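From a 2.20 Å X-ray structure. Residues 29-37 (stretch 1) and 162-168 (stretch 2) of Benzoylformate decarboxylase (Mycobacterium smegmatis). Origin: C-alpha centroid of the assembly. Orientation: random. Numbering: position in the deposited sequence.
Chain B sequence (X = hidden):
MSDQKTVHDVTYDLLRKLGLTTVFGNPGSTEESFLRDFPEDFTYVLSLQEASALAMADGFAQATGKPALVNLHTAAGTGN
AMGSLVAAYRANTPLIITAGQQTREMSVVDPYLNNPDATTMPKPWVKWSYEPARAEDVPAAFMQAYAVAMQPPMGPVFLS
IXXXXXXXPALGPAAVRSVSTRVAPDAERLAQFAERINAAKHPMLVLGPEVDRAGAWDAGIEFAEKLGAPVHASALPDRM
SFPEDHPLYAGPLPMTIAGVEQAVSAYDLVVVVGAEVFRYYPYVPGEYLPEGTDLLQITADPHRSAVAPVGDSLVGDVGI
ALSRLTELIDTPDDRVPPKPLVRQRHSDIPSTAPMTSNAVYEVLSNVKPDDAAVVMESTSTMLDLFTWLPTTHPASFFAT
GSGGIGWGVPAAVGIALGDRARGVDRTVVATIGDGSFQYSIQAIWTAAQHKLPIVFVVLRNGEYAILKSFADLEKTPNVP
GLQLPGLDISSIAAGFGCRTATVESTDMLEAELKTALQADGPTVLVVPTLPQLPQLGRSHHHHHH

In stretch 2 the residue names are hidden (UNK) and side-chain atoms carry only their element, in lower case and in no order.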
# COMPACT_ATOMS: atom_id res chain seq x y z
N SER B 29 4.74 13.57 23.03
CA SER B 29 3.48 14.25 23.33
C SER B 29 2.27 13.41 22.96
O SER B 29 1.29 13.35 23.72
CB SER B 29 3.41 15.58 22.56
OG SER B 29 3.74 15.38 21.18
N THR B 30 2.33 12.76 21.80
CA THR B 30 1.19 11.99 21.26
C THR B 30 1.00 10.67 21.99
O THR B 30 -0.02 9.99 21.81
CB THR B 30 1.32 11.76 19.72
OG1 THR B 30 2.66 11.38 19.40
CG2 THR B 30 1.01 13.06 18.97
N GLU B 31 1.96 10.33 22.85
CA GLU B 31 1.85 9.12 23.67
C GLU B 31 1.56 9.44 25.15
O GLU B 31 1.32 8.53 25.95
CB GLU B 31 3.12 8.23 23.54
CG GLU B 31 3.39 7.75 22.07
CD GLU B 31 3.66 8.91 21.14
OE1 GLU B 31 4.54 9.74 21.48
OE2 GLU B 31 2.98 9.02 20.08
N GLU B 32 1.55 10.72 25.53
CA GLU B 32 1.31 11.06 26.94
C GLU B 32 -0.00 10.50 27.51
O GLU B 32 -0.04 9.98 28.64
CB GLU B 32 1.40 12.57 27.17
CG GLU B 32 0.64 13.00 28.43
CD GLU B 32 1.31 14.13 29.17
OE1 GLU B 32 2.13 14.85 28.54
OE2 GLU B 32 1.03 14.30 30.39
N SER B 33 -1.08 10.54 26.75
CA SER B 33 -2.33 10.05 27.33
C SER B 33 -2.33 8.55 27.51
O SER B 33 -3.09 8.02 28.33
CB SER B 33 -3.56 10.50 26.51
OG SER B 33 -3.48 10.03 25.17
N PHE B 34 -1.47 7.85 26.74
CA PHE B 34 -1.33 6.39 26.91
C PHE B 34 -0.51 6.07 28.18
O PHE B 34 -0.85 5.17 28.94
CB PHE B 34 -0.64 5.75 25.68
CG PHE B 34 -0.23 4.31 25.91
CD1 PHE B 34 -1.16 3.35 26.29
CD2 PHE B 34 1.10 3.91 25.76
CE1 PHE B 34 -0.79 2.02 26.50
CE2 PHE B 34 1.49 2.57 25.97
CZ PHE B 34 0.53 1.63 26.34
N LEU B 35 0.58 6.81 28.35
CA LEU B 35 1.59 6.53 29.38
C LEU B 35 1.26 7.11 30.76
O LEU B 35 1.81 6.67 31.77
CB LEU B 35 2.95 7.06 28.92
CG LEU B 35 3.50 6.32 27.68
CD1 LEU B 35 4.82 6.89 27.28
CD2 LEU B 35 3.65 4.82 28.00
N ARG B 36 0.38 8.10 30.77
CA ARG B 36 -0.08 8.75 32.00
C ARG B 36 -0.67 7.71 32.98
O ARG B 36 -1.35 6.78 32.56
CB ARG B 36 -1.14 9.80 31.65
CG ARG B 36 -1.27 10.93 32.65
CD ARG B 36 -1.75 12.23 31.99
NE ARG B 36 -3.01 12.05 31.25
CZ ARG B 36 -3.28 12.63 30.08
NH1 ARG B 36 -2.38 13.42 29.50
NH2 ARG B 36 -4.44 12.41 29.47
N ASP B 37 -0.40 7.86 34.27
CA ASP B 37 -0.90 6.90 35.26
C ASP B 37 -0.48 5.48 34.92
O ASP B 37 -1.27 4.55 35.05
CB ASP B 37 -2.42 6.93 35.31
CG ASP B 37 -2.93 8.15 36.02
OD1 ASP B 37 -2.29 8.52 37.03
OD2 ASP B 37 -3.94 8.74 35.57
N UNK B 162 -5.15 7.11 18.24
CA UNK B 162 -5.43 8.55 18.45
C UNK B 162 -5.39 8.92 19.95
O UNK B 162 -5.96 8.22 20.79
c UNK B 162 -6.83 8.73 17.87
c UNK B 162 -6.90 7.67 16.75
c UNK B 162 -6.16 6.46 17.38
N UNK B 163 -4.68 9.98 20.30
CA UNK B 163 -4.39 10.25 21.71
C UNK B 163 -5.65 10.50 22.56
O UNK B 163 -5.61 10.36 23.78
c UNK B 163 -4.61 13.60 22.45
c UNK B 163 -3.40 11.41 21.82
c UNK B 163 -3.86 12.80 21.33
c UNK B 163 -2.65 13.56 20.87
N UNK B 164 -6.77 10.83 21.93
CA UNK B 164 -7.97 11.18 22.69
C UNK B 164 -8.73 9.94 23.06
O UNK B 164 -9.66 10.01 23.86
c UNK B 164 -8.86 12.21 21.94
c UNK B 164 -9.22 11.76 20.52
o UNK B 164 -8.32 11.28 19.81
o UNK B 164 -10.38 11.90 20.11
N UNK B 165 -8.34 8.79 22.52
CA UNK B 165 -9.11 7.57 22.76
C UNK B 165 -9.05 7.12 24.22
O UNK B 165 -10.00 6.55 24.75
c UNK B 165 -8.62 6.40 21.84
o UNK B 165 -9.82 7.53 20.07
o UNK B 165 -8.82 5.64 19.56
c UNK B 165 -9.13 6.53 20.39
N UNK B 166 -7.91 7.35 24.86
CA UNK B 166 -7.58 6.68 26.11
C UNK B 166 -8.49 7.13 27.26
O UNK B 166 -8.77 6.36 28.17
c UNK B 166 -4.04 2.27 24.80
c UNK B 166 -4.44 6.79 24.49
c UNK B 166 -5.39 3.74 26.19
c UNK B 166 -6.10 6.97 26.46
c UNK B 166 -4.94 2.47 25.86
c UNK B 166 -3.56 3.33 24.06
n UNK B 166 -3.75 5.81 23.82
c UNK B 166 -5.16 6.24 25.51
c UNK B 166 -4.03 4.60 24.39
c UNK B 166 -4.93 4.83 25.44
N UNK B 167 -8.94 8.38 27.21
CA UNK B 167 -9.79 8.93 28.26
C UNK B 167 -11.28 8.71 28.03
O UNK B 167 -12.08 9.12 28.84
o UNK B 167 -7.47 11.68 28.87
c UNK B 167 -8.10 10.62 29.09
o UNK B 167 -7.65 9.67 29.79
c UNK B 167 -9.48 10.42 28.48
N UNK B 168 -11.64 8.03 26.94
CA UNK B 168 -13.05 7.76 26.71
C UNK B 168 -13.59 6.65 27.65
O UNK B 168 -12.85 5.77 28.07
n UNK B 168 -12.35 11.58 23.69
c UNK B 168 -13.60 10.86 23.44
c UNK B 168 -13.28 7.44 25.23
c UNK B 168 -13.79 9.78 24.50
c UNK B 168 -12.84 8.60 24.30
O HOH W 1 -5.06 9.02 29.79

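Position 162 has three side-chain carbons, and they close a ring onto the backbone N. Only one standard residue does this. It is Pro-162. Its CA-to-CB bond points away from stretch 1, and it makes no contact there. Pro-162 O accepts a backbone hydrogen bond from N of residue 165 at 3.0 Å.

Position 163 has four side-chain carbons, forked at the second, and no heteroatom. The CA-to-CB bond points toward stretch 1, and CB of 163 lies 3.7 Å from Thr-30 O and 3.6 Å from Ser-33 OG. A fork one carbon beyond CB means leucine: Leu-163. Leu-163 CD2 is 4.2 Å from Thr-30 CG2. Its backbone also takes part, because Ser-33 OG donates a hydrogen bond to Leu-163 O at 2.6 Å.

Position 164 has two side-chain carbons, the second carrying two oxygens. This is a short carboxylate, so the residue is Asp-164. Its CA-to-CB bond points away from stretch 1, and the side chain touches nothing on it. One carboxylate oxygen, OD1, is hydrogen-bonded elsewhere in the structure.

Position 165 has the same atoms: two carbons, with two oxygens on the second. It is Asp-165. The CA-to-CB bond points sideways, and the end of the side chain leads away from stretch 1. The residue is buried, and both carboxylate oxygens find hydrogen bonds elsewhere in the structure. It also opens a type I beta turn that ends at position 168.

Position 166 has ten side-chain atoms: one carbon, then fused five- and six-membered rings holding eight carbons and one nitrogen. The rings meet Phe-34 and approach Ser-33 OG. An indole identifies Trp-166. Trp-166 CZ2 is 3.3 Å from Phe-34 CD1, which lies over one face of the indole. The Phe-34 ring and the six-membered ring of Trp-166 have centroids 4.8 Å apart and planes inclined at 40°, an oblique pairing. Phe-34 CB sits over the five-membered ring of Trp-166, 3.9 Å from its centroid, in a CH-pi contact. Trp-166 CD1 is 3.4 Å from Ser-33 OG.

Position 167 again has two carbons and two terminal oxygens. The CA-to-CB bond points sideways, but the carboxylate comes nearer to stretch 1 and meets Arg-36. This is Asp-167. Asp-167 OD2 forms a salt bridge with Arg-36 NH2 at 3.2 Å, at the edge of the guanidinium and near its plane. The O of water 1 donates to Asp-167 OD1 at 2.7 Å and to Ser-33 O at 2.6 Å.

Position 168 has four carbons in a row ending in nitrogen. It is Lys-168. It is out of reach of stretch 1. Instead Lys-168 NZ donates to Asp-164 O at 3.1 Å, and Lys-168 N donates to Asp-165 O at 3.1 Å within the turn.

The contact combines apolar packing with polar links. The CA-to-CB bonds of Leu-163 and Trp-166 both point toward stretch 1, and their side chains cover parts of Thr-30, Ser-33 and Phe-34. The Ser-33 hydroxyl ties this packing to the backbone at Leu-163. The salt bridge and water 1 add links through Asp-167. Together the two stretches bury 350 Å².

Stretch 2, residues 162-168: PLDDWDK
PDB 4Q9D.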